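Local coordinates for prophenoloxidase b (Marsupenaeus japonicus, PDB 3WKY), which is a type 3 copper protein, the precursor of a phenoloxidase that probably hydroxylates monophenols and oxidises o-diphenols, at residues A[549-557]-A[569-579]; A[53-63]-A[75-86]. All coordinates share one frame; numbering follows the deposited sequence.

Contact 1 of 2, residues A[549-557]-A[569-579]. Unlike the reference sequence in segment 569-579: Arg576 (reference Gln). With NAG (2-acetamido-2-deoxy-beta-D-glucopyranose), chain F.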
loop_
_atom_site.group_PDB
_atom_site.type_symbol
_atom_site.label_atom_id
_atom_site.label_comp_id
_atom_site.label_asym_id
_atom_site.label_seq_id
_atom_site.Cartn_x
_atom_site.Cartn_y
_atom_site.Cartn_z
ATOM N N SER A 549 -32.687 -7.431 -44.141
ATOM C CA SER A 549 -31.551 -7.026 -43.314
ATOM C C SER A 549 -30.544 -6.157 -44.074
ATOM O O SER A 549 -29.953 -5.243 -43.492
ATOM C CB SER A 549 -30.906 -8.251 -42.651
ATOM O OG SER A 549 -30.426 -9.188 -43.599
ATOM N N ASN A 550 -30.384 -6.393 -45.378
ATOM C CA ASN A 550 -29.453 -5.592 -46.186
ATOM C C ASN A 550 -29.931 -4.157 -46.373
ATOM O O ASN A 550 -29.185 -3.320 -46.863
ATOM C CB ASN A 550 -29.222 -6.215 -47.570
ATOM C CG ASN A 550 -28.208 -7.341 -47.560
ATOM O OD1 ASN A 550 -27.712 -7.745 -46.510
ATOM N ND2 ASN A 550 -27.905 -7.865 -48.757
ATOM N N GLU A 551 -31.177 -3.870 -45.999
ATOM C CA GLU A 551 -31.705 -2.518 -46.135
ATOM C C GLU A 551 -31.522 -1.697 -44.871
ATOM O O GLU A 551 -31.881 -0.521 -44.846
ATOM C CB GLU A 551 -33.220 -2.536 -46.425
ATOM C CG GLU A 551 -33.674 -3.357 -47.602
ATOM C CD GLU A 551 -35.185 -3.253 -47.793
ATOM O OE1 GLU A 551 -35.628 -2.302 -48.471
ATOM O OE2 GLU A 551 -35.925 -4.093 -47.235
ATOM N N SER A 552 -31.003 -2.315 -43.815
ATOM C CA SER A 552 -30.959 -1.651 -42.504
ATOM C C SER A 552 -30.352 -0.254 -42.533
ATOM O O SER A 552 -29.366 -0.005 -43.226
ATOM C CB SER A 552 -30.173 -2.482 -41.494
ATOM O OG SER A 552 -29.985 -1.712 -40.319
ATOM N N SER A 553 -30.928 0.645 -41.742
ATOM C CA SER A 553 -30.422 2.003 -41.622
ATOM C C SER A 553 -28.971 2.065 -41.140
ATOM O O SER A 553 -28.281 3.062 -41.371
ATOM C CB SER A 553 -31.296 2.776 -40.644
ATOM O OG SER A 553 -31.402 2.072 -39.420
ATOM N N ILE A 554 -28.497 1.018 -40.471
ATOM C CA ILE A 554 -27.120 1.080 -39.919
ATOM C C ILE A 554 -26.057 0.725 -40.965
ATOM O O ILE A 554 -24.862 0.947 -40.753
ATOM C CB ILE A 554 -26.936 0.206 -38.659
ATOM C CG1 ILE A 554 -26.909 -1.279 -39.034
ATOM C CG2 ILE A 554 -28.018 0.544 -37.596
ATOM C CD1 ILE A 554 -26.723 -2.223 -37.840
ATOM N N LEU A 555 -26.497 0.186 -42.096
ATOM C CA LEU A 555 -25.596 -0.145 -43.202
ATOM C C LEU A 555 -25.574 0.999 -44.216
ATOM O O LEU A 555 -26.492 1.817 -44.251
ATOM C CB LEU A 555 -26.065 -1.433 -43.886
ATOM C CG LEU A 555 -26.216 -2.651 -42.971
ATOM C CD1 LEU A 555 -26.811 -3.844 -43.716
ATOM C CD2 LEU A 555 -24.847 -3.023 -42.358
ATOM N N SER A 556 -24.528 1.071 -45.032
ATOM C CA SER A 556 -24.509 2.046 -46.120
ATOM C C SER A 556 -25.247 1.424 -47.312
ATOM O O SER A 556 -26.260 0.757 -47.136
ATOM C CB SER A 556 -23.073 2.393 -46.514
ATOM O OG SER A 556 -22.388 1.239 -46.958
ATOM N N THR A 557 -24.720 1.612 -48.516
ATOM C CA THR A 557 -25.310 0.989 -49.701
ATOM C C THR A 557 -24.343 0.017 -50.373
ATOM O O THR A 557 -24.738 -1.067 -50.807
ATOM C CB THR A 557 -25.762 2.039 -50.720
ATOM O OG1 THR A 557 -24.685 2.948 -50.973
ATOM C CG2 THR A 557 -26.959 2.816 -50.183
ATOM N N PHE A 569 -20.292 -3.906 -47.856
ATOM C CA PHE A 569 -20.758 -2.526 -47.921
ATOM C C PHE A 569 -19.580 -1.559 -47.926
ATOM O O PHE A 569 -18.570 -1.785 -47.256
ATOM C CB PHE A 569 -21.743 -2.237 -46.788
ATOM C CG PHE A 569 -23.102 -2.854 -47.007
ATOM C CD1 PHE A 569 -23.272 -4.232 -46.948
ATOM C CD2 PHE A 569 -24.197 -2.058 -47.294
ATOM C CE1 PHE A 569 -24.519 -4.809 -47.167
ATOM C CE2 PHE A 569 -25.450 -2.628 -47.511
ATOM C CZ PHE A 569 -25.606 -4.003 -47.449
ATOM N N SER A 570 -19.709 -0.496 -48.712
ATOM C CA SER A 570 -18.607 0.422 -48.942
ATOM C C SER A 570 -18.834 1.730 -48.197
ATOM O O SER A 570 -19.911 1.961 -47.635
ATOM C CB SER A 570 -18.459 0.694 -50.441
ATOM O OG SER A 570 -19.602 1.363 -50.941
ATOM N N GLY A 571 -17.816 2.583 -48.186
ATOM C CA GLY A 571 -17.905 3.854 -47.489
ATOM C C GLY A 571 -17.974 3.638 -45.990
ATOM O O GLY A 571 -17.282 2.769 -45.457
ATOM N N CYS A 572 -18.826 4.412 -45.322
ATOM C CA CYS A 572 -18.985 4.335 -43.874
ATOM C C CYS A 572 -20.216 3.487 -43.527
ATOM O O CYS A 572 -21.349 3.891 -43.779
ATOM C CB CYS A 572 -19.134 5.743 -43.307
ATOM S SG CYS A 572 -19.000 5.857 -41.492
ATOM N N SER A 573 -19.990 2.306 -42.960
ATOM C CA SER A 573 -21.077 1.360 -42.708
ATOM C C SER A 573 -20.782 0.489 -41.495
ATOM O O SER A 573 -19.654 -0.003 -41.355
ATOM C CB SER A 573 -21.248 0.445 -43.929
ATOM O OG SER A 573 -22.298 -0.503 -43.744
ATOM N N TRP A 574 -21.779 0.254 -40.637
ATOM C CA TRP A 574 -21.614 -0.815 -39.651
ATOM C C TRP A 574 -21.337 -2.080 -40.463
ATOM O O TRP A 574 -21.950 -2.268 -41.504
ATOM C CB TRP A 574 -22.865 -1.001 -38.789
ATOM C CG TRP A 574 -22.624 -2.036 -37.728
ATOM C CD1 TRP A 574 -23.014 -3.344 -37.746
ATOM C CD2 TRP A 574 -21.866 -1.859 -36.521
ATOM N NE1 TRP A 574 -22.571 -3.986 -36.611
ATOM C CE2 TRP A 574 -21.862 -3.099 -35.845
ATOM C CE3 TRP A 574 -21.215 -0.771 -35.939
ATOM C CZ2 TRP A 574 -21.219 -3.281 -34.611
ATOM C CZ3 TRP A 574 -20.572 -0.952 -34.715
ATOM C CH2 TRP A 574 -20.583 -2.193 -34.068
ATOM N N PRO A 575 -20.395 -2.935 -40.024
ATOM C CA PRO A 575 -20.103 -4.118 -40.851
ATOM C C PRO A 575 -21.299 -5.058 -40.978
ATOM O O PRO A 575 -21.852 -5.488 -39.960
ATOM C CB PRO A 575 -18.981 -4.819 -40.079
ATOM C CG PRO A 575 -18.323 -3.725 -39.311
ATOM C CD PRO A 575 -19.446 -2.801 -38.901
ATOM N N ARG A 576 -21.694 -5.383 -42.209
ATOM C CA ARG A 576 -22.842 -6.266 -42.395
ATOM C C ARG A 576 -22.608 -7.595 -41.688
ATOM O O ARG A 576 -23.538 -8.169 -41.113
ATOM C CB ARG A 576 -23.164 -6.498 -43.886
ATOM C CG ARG A 576 -24.434 -7.344 -44.085
ATOM C CD ARG A 576 -24.402 -8.208 -45.363
ATOM N NE ARG A 576 -25.327 -9.343 -45.269
ATOM C CZ ARG A 576 -25.024 -10.516 -44.707
ATOM N NH1 ARG A 576 -23.814 -10.720 -44.191
ATOM N NH2 ARG A 576 -25.927 -11.493 -44.659
ATOM N N ASN A 577 -21.362 -8.067 -41.701
ATOM C CA ASN A 577 -21.058 -9.362 -41.096
ATOM C C ASN A 577 -21.184 -9.364 -39.569
ATOM O O ASN A 577 -21.302 -10.436 -38.952
ATOM C CB ASN A 577 -19.688 -9.885 -41.541
ATOM C CG ASN A 577 -18.530 -9.112 -40.920
ATOM O OD1 ASN A 577 -18.279 -7.968 -41.281
ATOM N ND2 ASN A 577 -17.819 -9.744 -39.988
ATOM N N LEU A 578 -21.182 -8.173 -38.967
ATOM C CA LEU A 578 -21.384 -8.047 -37.510
ATOM C C LEU A 578 -22.744 -7.456 -37.175
ATOM O O LEU A 578 -22.964 -6.938 -36.080
ATOM C CB LEU A 578 -20.267 -7.208 -36.858
ATOM C CG LEU A 578 -18.834 -7.689 -37.087
ATOM C CD1 LEU A 578 -17.843 -6.760 -36.356
ATOM C CD2 LEU A 578 -18.633 -9.144 -36.633
ATOM N N GLN A 579 -23.678 -7.540 -38.118
ATOM C CA GLN A 579 -24.995 -6.965 -37.912
ATOM C C GLN A 579 -25.793 -7.697 -36.828
ATOM O O GLN A 579 -26.656 -7.107 -36.177
ATOM C CB GLN A 579 -25.758 -6.998 -39.236
ATOM C CG GLN A 579 -27.140 -6.420 -39.206
ATOM C CD GLN A 579 -27.693 -6.341 -40.615
ATOM O OE1 GLN A 579 -27.202 -7.042 -41.510
ATOM N NE2 GLN A 579 -28.687 -5.477 -40.832
HETATM C C1 NAG F . -27.048 -9.029 -48.673
HETATM C C2 NAG F . -27.453 -9.731 -49.973
HETATM C C3 NAG F . -26.618 -10.992 -50.151
HETATM C C4 NAG F . -25.141 -10.625 -50.152
HETATM C C5 NAG F . -24.777 -9.754 -48.952
HETATM C C6 NAG F . -23.379 -9.176 -49.137
HETATM C C7 NAG F . -29.648 -9.531 -50.998
HETATM C C8 NAG F . -30.914 -10.278 -51.302
HETATM N N2 NAG F . -28.879 -10.023 -50.024
HETATM O O3 NAG F . -26.939 -11.627 -51.366
HETATM O O4 NAG F . -24.358 -11.800 -50.131
HETATM O O5 NAG F . -25.680 -8.675 -48.786
HETATM O O6 NAG F . -23.465 -8.065 -50.002
HETATM O O7 NAG F . -29.357 -8.517 -51.633
HETATM O O HOH W 1 -28.004 -8.216 -43.837
#
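Leu555 and Phe569 meet at the tight middle of this contact between two lengths of one long loop. The CB of Leu555 makes an off-centre CH-pi contact with the Phe569 ring, 4.2 Å from the centroid, while Leu555 CD1 lies over one face and Ser556 O sits at the edge. CD2, the other branch, presses on Trp574 O. Polar bonds fix the register alongside: Ser556 N donates to Ser573 OG (3.0 Å), which in turn donates to Trp574 O; Ser556 OG donates to Ser570 O at 2.7 Å; and Trp574 N reaches Ile554 O. Gln579 is stretched out, its CG trans to the backbone N (chi1 -179°), and its NE2 reaches Ser549 O at 3.0 Å, almost straight at 175°. That oxygen also accepts from Ser552 N, the two donors coming from opposite faces of its plane.

The glycan side is more open and uses water. Asn550, only partly buried, carries an N-acetylglucosamine on ND2, leaving OD1 to accept from Arg576 NE (3.1 Å, bent to 144°) on a lone pair, with amide and guanidinium planes nearly perpendicular. A water joins OD1 to Gln579 OE1 and Ser549 OG. Salt bridges to Asp484 and Glu481 hold the two ends of the guanidinium, and Asp484 also hydrogen-bonds the sugar.

The whole belongs to the connection between strands 541-548 and 588-598 of the Ig-like domain: Ile554 packs on strand 528-534, Leu578 on strand 472-481, and Trp574 and Cys572, the latter disulfide-bonded to Cys619, on helix 193-205.

Contact 2 of 2, residues A[53-63]-A[75-86]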
loop_
_atom_site.group_PDB
_atom_site.type_symbol
_atom_site.label_atom_id
_atom_site.label_comp_id
_atom_site.label_asym_id
_atom_site.label_seq_id
_atom_site.Cartn_x
_atom_site.Cartn_y
_atom_site.Cartn_z
ATOM N N LEU A 53 2.128 25.472 -54.710
ATOM C CA LEU A 53 1.389 24.430 -54.010
ATOM C C LEU A 53 1.809 24.379 -52.545
ATOM O O LEU A 53 0.963 24.358 -51.650
ATOM C CB LEU A 53 1.619 23.069 -54.668
ATOM C CG LEU A 53 0.856 21.895 -54.048
ATOM C CD1 LEU A 53 -0.639 22.195 -53.998
ATOM C CD2 LEU A 53 1.121 20.611 -54.819
ATOM N N LYS A 54 3.119 24.375 -52.310
ATOM C CA LYS A 54 3.674 24.304 -50.961
ATOM C C LYS A 54 3.141 25.415 -50.057
ATOM O O LYS A 54 2.882 25.195 -48.873
ATOM C CB LYS A 54 5.206 24.358 -51.014
ATOM C CG LYS A 54 5.878 24.347 -49.650
ATOM C CD LYS A 54 7.397 24.402 -49.767
ATOM C CE LYS A 54 8.059 24.554 -48.399
ATOM N NZ LYS A 54 7.733 25.863 -47.757
ATOM N N ALA A 55 2.962 26.603 -50.624
ATOM C CA ALA A 55 2.472 27.745 -49.862
ATOM C C ALA A 55 1.024 27.548 -49.403
ATOM O O ALA A 55 0.561 28.230 -48.491
ATOM C CB ALA A 55 2.591 29.015 -50.689
ATOM N N LYS A 56 0.314 26.628 -50.048
ATOM C CA LYS A 56 -1.088 26.384 -49.736
ATOM C C LYS A 56 -1.271 25.266 -48.716
ATOM O O LYS A 56 -2.391 25.017 -48.273
ATOM C CB LYS A 56 -1.848 25.967 -50.998
ATOM C CG LYS A 56 -2.085 27.047 -52.031
ATOM C CD LYS A 56 -2.806 26.428 -53.225
ATOM C CE LYS A 56 -3.238 27.461 -54.245
ATOM N NZ LYS A 56 -3.860 26.783 -55.418
ATOM N N LEU A 57 -0.186 24.584 -48.362
ATOM C CA LEU A 57 -0.303 23.306 -47.655
ATOM C C LEU A 57 -0.435 23.400 -46.135
ATOM O O LEU A 57 -0.619 22.381 -45.473
ATOM C CB LEU A 57 0.841 22.362 -48.040
ATOM C CG LEU A 57 0.752 21.809 -49.462
ATOM C CD1 LEU A 57 1.988 20.996 -49.820
ATOM C CD2 LEU A 57 -0.507 20.970 -49.631
ATOM N N GLY A 58 -0.365 24.612 -45.588
ATOM C CA GLY A 58 -0.463 24.794 -44.152
ATOM C C GLY A 58 0.579 23.975 -43.407
ATOM O O GLY A 58 1.767 24.048 -43.717
ATOM N N SER A 59 0.135 23.174 -42.441
ATOM C CA SER A 59 1.054 22.390 -41.622
ATOM C C SER A 59 1.212 20.960 -42.131
ATOM O O SER A 59 1.842 20.136 -41.466
ATOM C CB SER A 59 0.573 22.353 -40.170
ATOM O OG SER A 59 -0.666 21.660 -40.075
ATOM N N ALA A 60 0.649 20.667 -43.302
ATOM C CA ALA A 60 0.632 19.294 -43.823
ATOM C C ALA A 60 1.995 18.603 -43.851
ATOM O O ALA A 60 2.100 17.404 -43.578
ATOM C CB ALA A 60 -0.006 19.252 -45.208
ATOM N N LEU A 61 3.035 19.359 -44.185
ATOM C CA LEU A 61 4.369 18.787 -44.359
ATOM C C LEU A 61 5.122 18.609 -43.044
ATOM O O LEU A 61 6.195 18.011 -43.022
ATOM C CB LEU A 61 5.195 19.658 -45.313
ATOM C CG LEU A 61 5.178 19.325 -46.808
ATOM C CD1 LEU A 61 3.783 19.033 -47.303
ATOM C CD2 LEU A 61 5.790 20.469 -47.612
ATOM N N SER A 62 4.567 19.131 -41.954
ATOM C CA SER A 62 5.241 19.087 -40.652
ATOM C C SER A 62 5.296 17.692 -40.020
ATOM O O SER A 62 6.082 17.456 -39.104
ATOM C CB SER A 62 4.587 20.061 -39.673
ATOM O OG SER A 62 3.310 19.601 -39.264
ATOM N N ILE A 63 4.463 16.770 -40.489
ATOM C CA ILE A 63 4.487 15.415 -39.945
ATOM C C ILE A 63 5.506 14.583 -40.712
ATOM O O ILE A 63 5.378 14.399 -41.920
ATOM C CB ILE A 63 3.103 14.730 -40.010
ATOM C CG1 ILE A 63 2.012 15.668 -39.482
ATOM C CG2 ILE A 63 3.128 13.398 -39.254
ATOM C CD1 ILE A 63 2.228 16.177 -38.077
ATOM N N GLN A 75 -1.811 18.037 -33.417
ATOM C CA GLN A 75 -0.920 18.390 -34.511
ATOM C C GLN A 75 -1.152 17.503 -35.739
ATOM O O GLN A 75 -1.188 18.001 -36.872
ATOM C CB GLN A 75 0.545 18.344 -34.051
ATOM C CG GLN A 75 0.924 19.472 -33.090
ATOM C CD GLN A 75 0.691 19.141 -31.614
ATOM O OE1 GLN A 75 0.221 18.055 -31.261
ATOM N NE2 GLN A 75 1.030 20.087 -30.743
ATOM N N HIS A 76 -1.333 16.203 -35.522
ATOM C CA HIS A 76 -1.597 15.291 -36.630
ATOM C C HIS A 76 -2.941 15.603 -37.292
ATOM O O HIS A 76 -3.041 15.595 -38.521
ATOM C CB HIS A 76 -1.558 13.827 -36.181
ATOM C CG HIS A 76 -0.176 13.257 -36.075
ATOM N ND1 HIS A 76 0.178 12.060 -36.660
ATOM C CD2 HIS A 76 0.941 13.715 -35.457
ATOM C CE1 HIS A 76 1.450 11.805 -36.408
ATOM N NE2 HIS A 76 1.935 12.790 -35.673
ATOM N N SER A 77 -3.968 15.868 -36.489
ATOM C CA SER A 77 -5.270 16.172 -37.069
ATOM C C SER A 77 -5.242 17.488 -37.858
ATOM O O SER A 77 -5.883 17.579 -38.907
ATOM C CB SER A 77 -6.389 16.160 -36.018
ATOM O OG SER A 77 -6.140 17.092 -34.990
ATOM N N GLN A 78 -4.489 18.477 -37.382
ATOM C CA GLN A 78 -4.387 19.746 -38.100
ATOM C C GLN A 78 -3.713 19.545 -39.459
ATOM O O GLN A 78 -4.046 20.222 -40.432
ATOM C CB GLN A 78 -3.629 20.794 -37.274
ATOM C CG GLN A 78 -3.670 22.210 -37.874
ATOM C CD GLN A 78 -5.077 22.787 -37.918
ATOM O OE1 GLN A 78 -5.784 22.803 -36.912
ATOM N NE2 GLN A 78 -5.488 23.261 -39.088
ATOM N N ALA A 79 -2.768 18.610 -39.522
ATOM C CA ALA A 79 -2.045 18.339 -40.755
ATOM C C ALA A 79 -2.960 17.695 -41.792
ATOM O O ALA A 79 -2.920 18.046 -42.977
ATOM C CB ALA A 79 -0.839 17.460 -40.487
ATOM N N VAL A 80 -3.787 16.749 -41.350
ATOM C CA VAL A 80 -4.755 16.130 -42.252
ATOM C C VAL A 80 -5.778 17.165 -42.721
ATOM O O VAL A 80 -6.151 17.205 -43.903
ATOM C CB VAL A 80 -5.449 14.915 -41.604
ATOM C CG1 VAL A 80 -6.663 14.483 -42.413
ATOM C CG2 VAL A 80 -4.473 13.763 -41.504
ATOM N N LYS A 81 -6.218 18.012 -41.802
ATOM C CA LYS A 81 -7.178 19.053 -42.145
ATOM C C LYS A 81 -6.572 20.026 -43.165
ATOM O O LYS A 81 -7.244 20.448 -44.113
ATOM C CB LYS A 81 -7.594 19.816 -40.895
ATOM C CG LYS A 81 -8.703 20.834 -41.117
ATOM C CD LYS A 81 -8.962 21.634 -39.842
ATOM C CE LYS A 81 -10.206 22.492 -39.991
ATOM N NZ LYS A 81 -10.452 23.297 -38.773
ATOM N N ASP A 82 -5.303 20.372 -42.970
ATOM C CA ASP A 82 -4.621 21.316 -43.861
ATOM C C ASP A 82 -4.386 20.747 -45.268
ATOM O O ASP A 82 -4.562 21.458 -46.257
ATOM C CB ASP A 82 -3.299 21.798 -43.252
ATOM C CG ASP A 82 -3.502 22.722 -42.059
ATOM O OD1 ASP A 82 -4.661 23.101 -41.787
ATOM O OD2 ASP A 82 -2.495 23.075 -41.398
ATOM N N LEU A 83 -4.000 19.475 -45.360
ATOM C CA LEU A 83 -3.827 18.811 -46.656
ATOM C C LEU A 83 -5.156 18.604 -47.377
ATOM O O LEU A 83 -5.277 18.890 -48.572
ATOM C CB LEU A 83 -3.123 17.464 -46.500
ATOM C CG LEU A 83 -2.860 16.684 -47.790
ATOM C CD1 LEU A 83 -2.078 17.531 -48.796
ATOM C CD2 LEU A 83 -2.130 15.372 -47.511
ATOM N N SER A 84 -6.154 18.096 -46.660
ATOM C CA SER A 84 -7.453 17.859 -47.276
ATOM C C SER A 84 -8.060 19.166 -47.780
ATOM O O SER A 84 -8.794 19.167 -48.767
ATOM C CB SER A 84 -8.407 17.159 -46.301
ATOM O OG SER A 84 -8.636 17.962 -45.163
ATOM N N LYS A 85 -7.754 20.272 -47.105
ATOM C CA LYS A 85 -8.281 21.577 -47.499
ATOM C C LYS A 85 -7.911 21.892 -48.948
ATOM O O LYS A 85 -8.744 22.358 -49.727
ATOM C CB LYS A 85 -7.762 22.678 -46.571
ATOM C CG LYS A 85 -8.103 24.100 -47.037
ATOM C CD LYS A 85 -7.445 25.156 -46.165
ATOM C CE LYS A 85 -7.567 26.546 -46.780
ATOM N NZ LYS A 85 -8.978 26.997 -46.876
ATOM N N VAL A 86 -6.662 21.614 -49.307
ATOM C CA VAL A 86 -6.191 21.838 -50.667
ATOM C C VAL A 86 -6.879 20.894 -51.650
ATOM O O VAL A 86 -7.289 21.320 -52.729
ATOM C CB VAL A 86 -4.652 21.703 -50.763
ATOM C CG1 VAL A 86 -4.180 21.926 -52.194
ATOM C CG2 VAL A 86 -3.981 22.686 -49.822
HETATM O O HOH W 2 -3.822 24.103 -45.925
HETATM O O HOH W 3 -0.007 20.262 -37.749
#
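Asp82 OD2 is gripped twice by one residue: Ser59 N donates to it at 2.8 Å on the anti side of the carboxylate, and Ser59 OG at 2.7 Å from above the carboxylate plane. The serine hydroxyl can do this because it stands between its own backbone N and carbonyl carbon (chi1 65°), close to the amide that shares its target. The second carboxylate oxygen, OD1, takes a bond from Gln78 NE2, one turn earlier in helix 74-89, on the syn side; this limits rotation of the group. Asp82 thus fastens the turn at Leu57-Ala60, a type II' turn with Gly58 at positive phi, to the side of the helix.

Waters extend the polar seam in both directions. One donates to Ser59 OG and Gln75 O; another spans Lys56 O and Asp82 O.

Apolar packing flanks this seam. At one end Leu57 CD2 touches both Leu83 CD1 and Val86 CG2, lying alongside the leucine and at about a right angle to the valine, while Leu53 CD1 meets Val86 CG1 at 4.0 Å. In the middle two alanines, Ala60 and Ala79, let the backbones close to 4.2 Å between their CA atoms, and Ala60 CB packs on Leu83 CB. At the other end Ile63 straddles two neighbours: CG1 presses on Ala79 CB at 3.5 Å, and CG2 rests over a face of the His76 imidazole in a CH-pi contact. Helix 93-103 covers Leu53, Leu57 and Val86, joining this packing to the rest of the all-alpha domain.

The three donors, two from the turn and one from the helix, are neutral, so the charge of Asp82 is probably eased by hydrogen bonding rather than by a counter-ion across the contact, while hydrophobic contacts supply most of the fit.

Overall arrangement
The two contacts follow each other along the chain, contact 2 in the all-alpha domain and contact 1 in the Ig-like domain. Their centres are about 32 Å apart and their nearest atoms about 15 Å. Both illustrate how an irregular segment is fixed by serine groups, as acceptor and donor in contact 1 and, towards the protein, as donors in contact 2. Contact 1 is the more central, its centre about 11 Å from that of the chain, against about 25 Å. The Trp574 side chain is about 10 Å from the copper-oxygen cluster, and the helix it packs on, 193-205, contains His199 and His203 of the cluster's pocket. The His76 side chain is about 9 Å from a bound sodium ion.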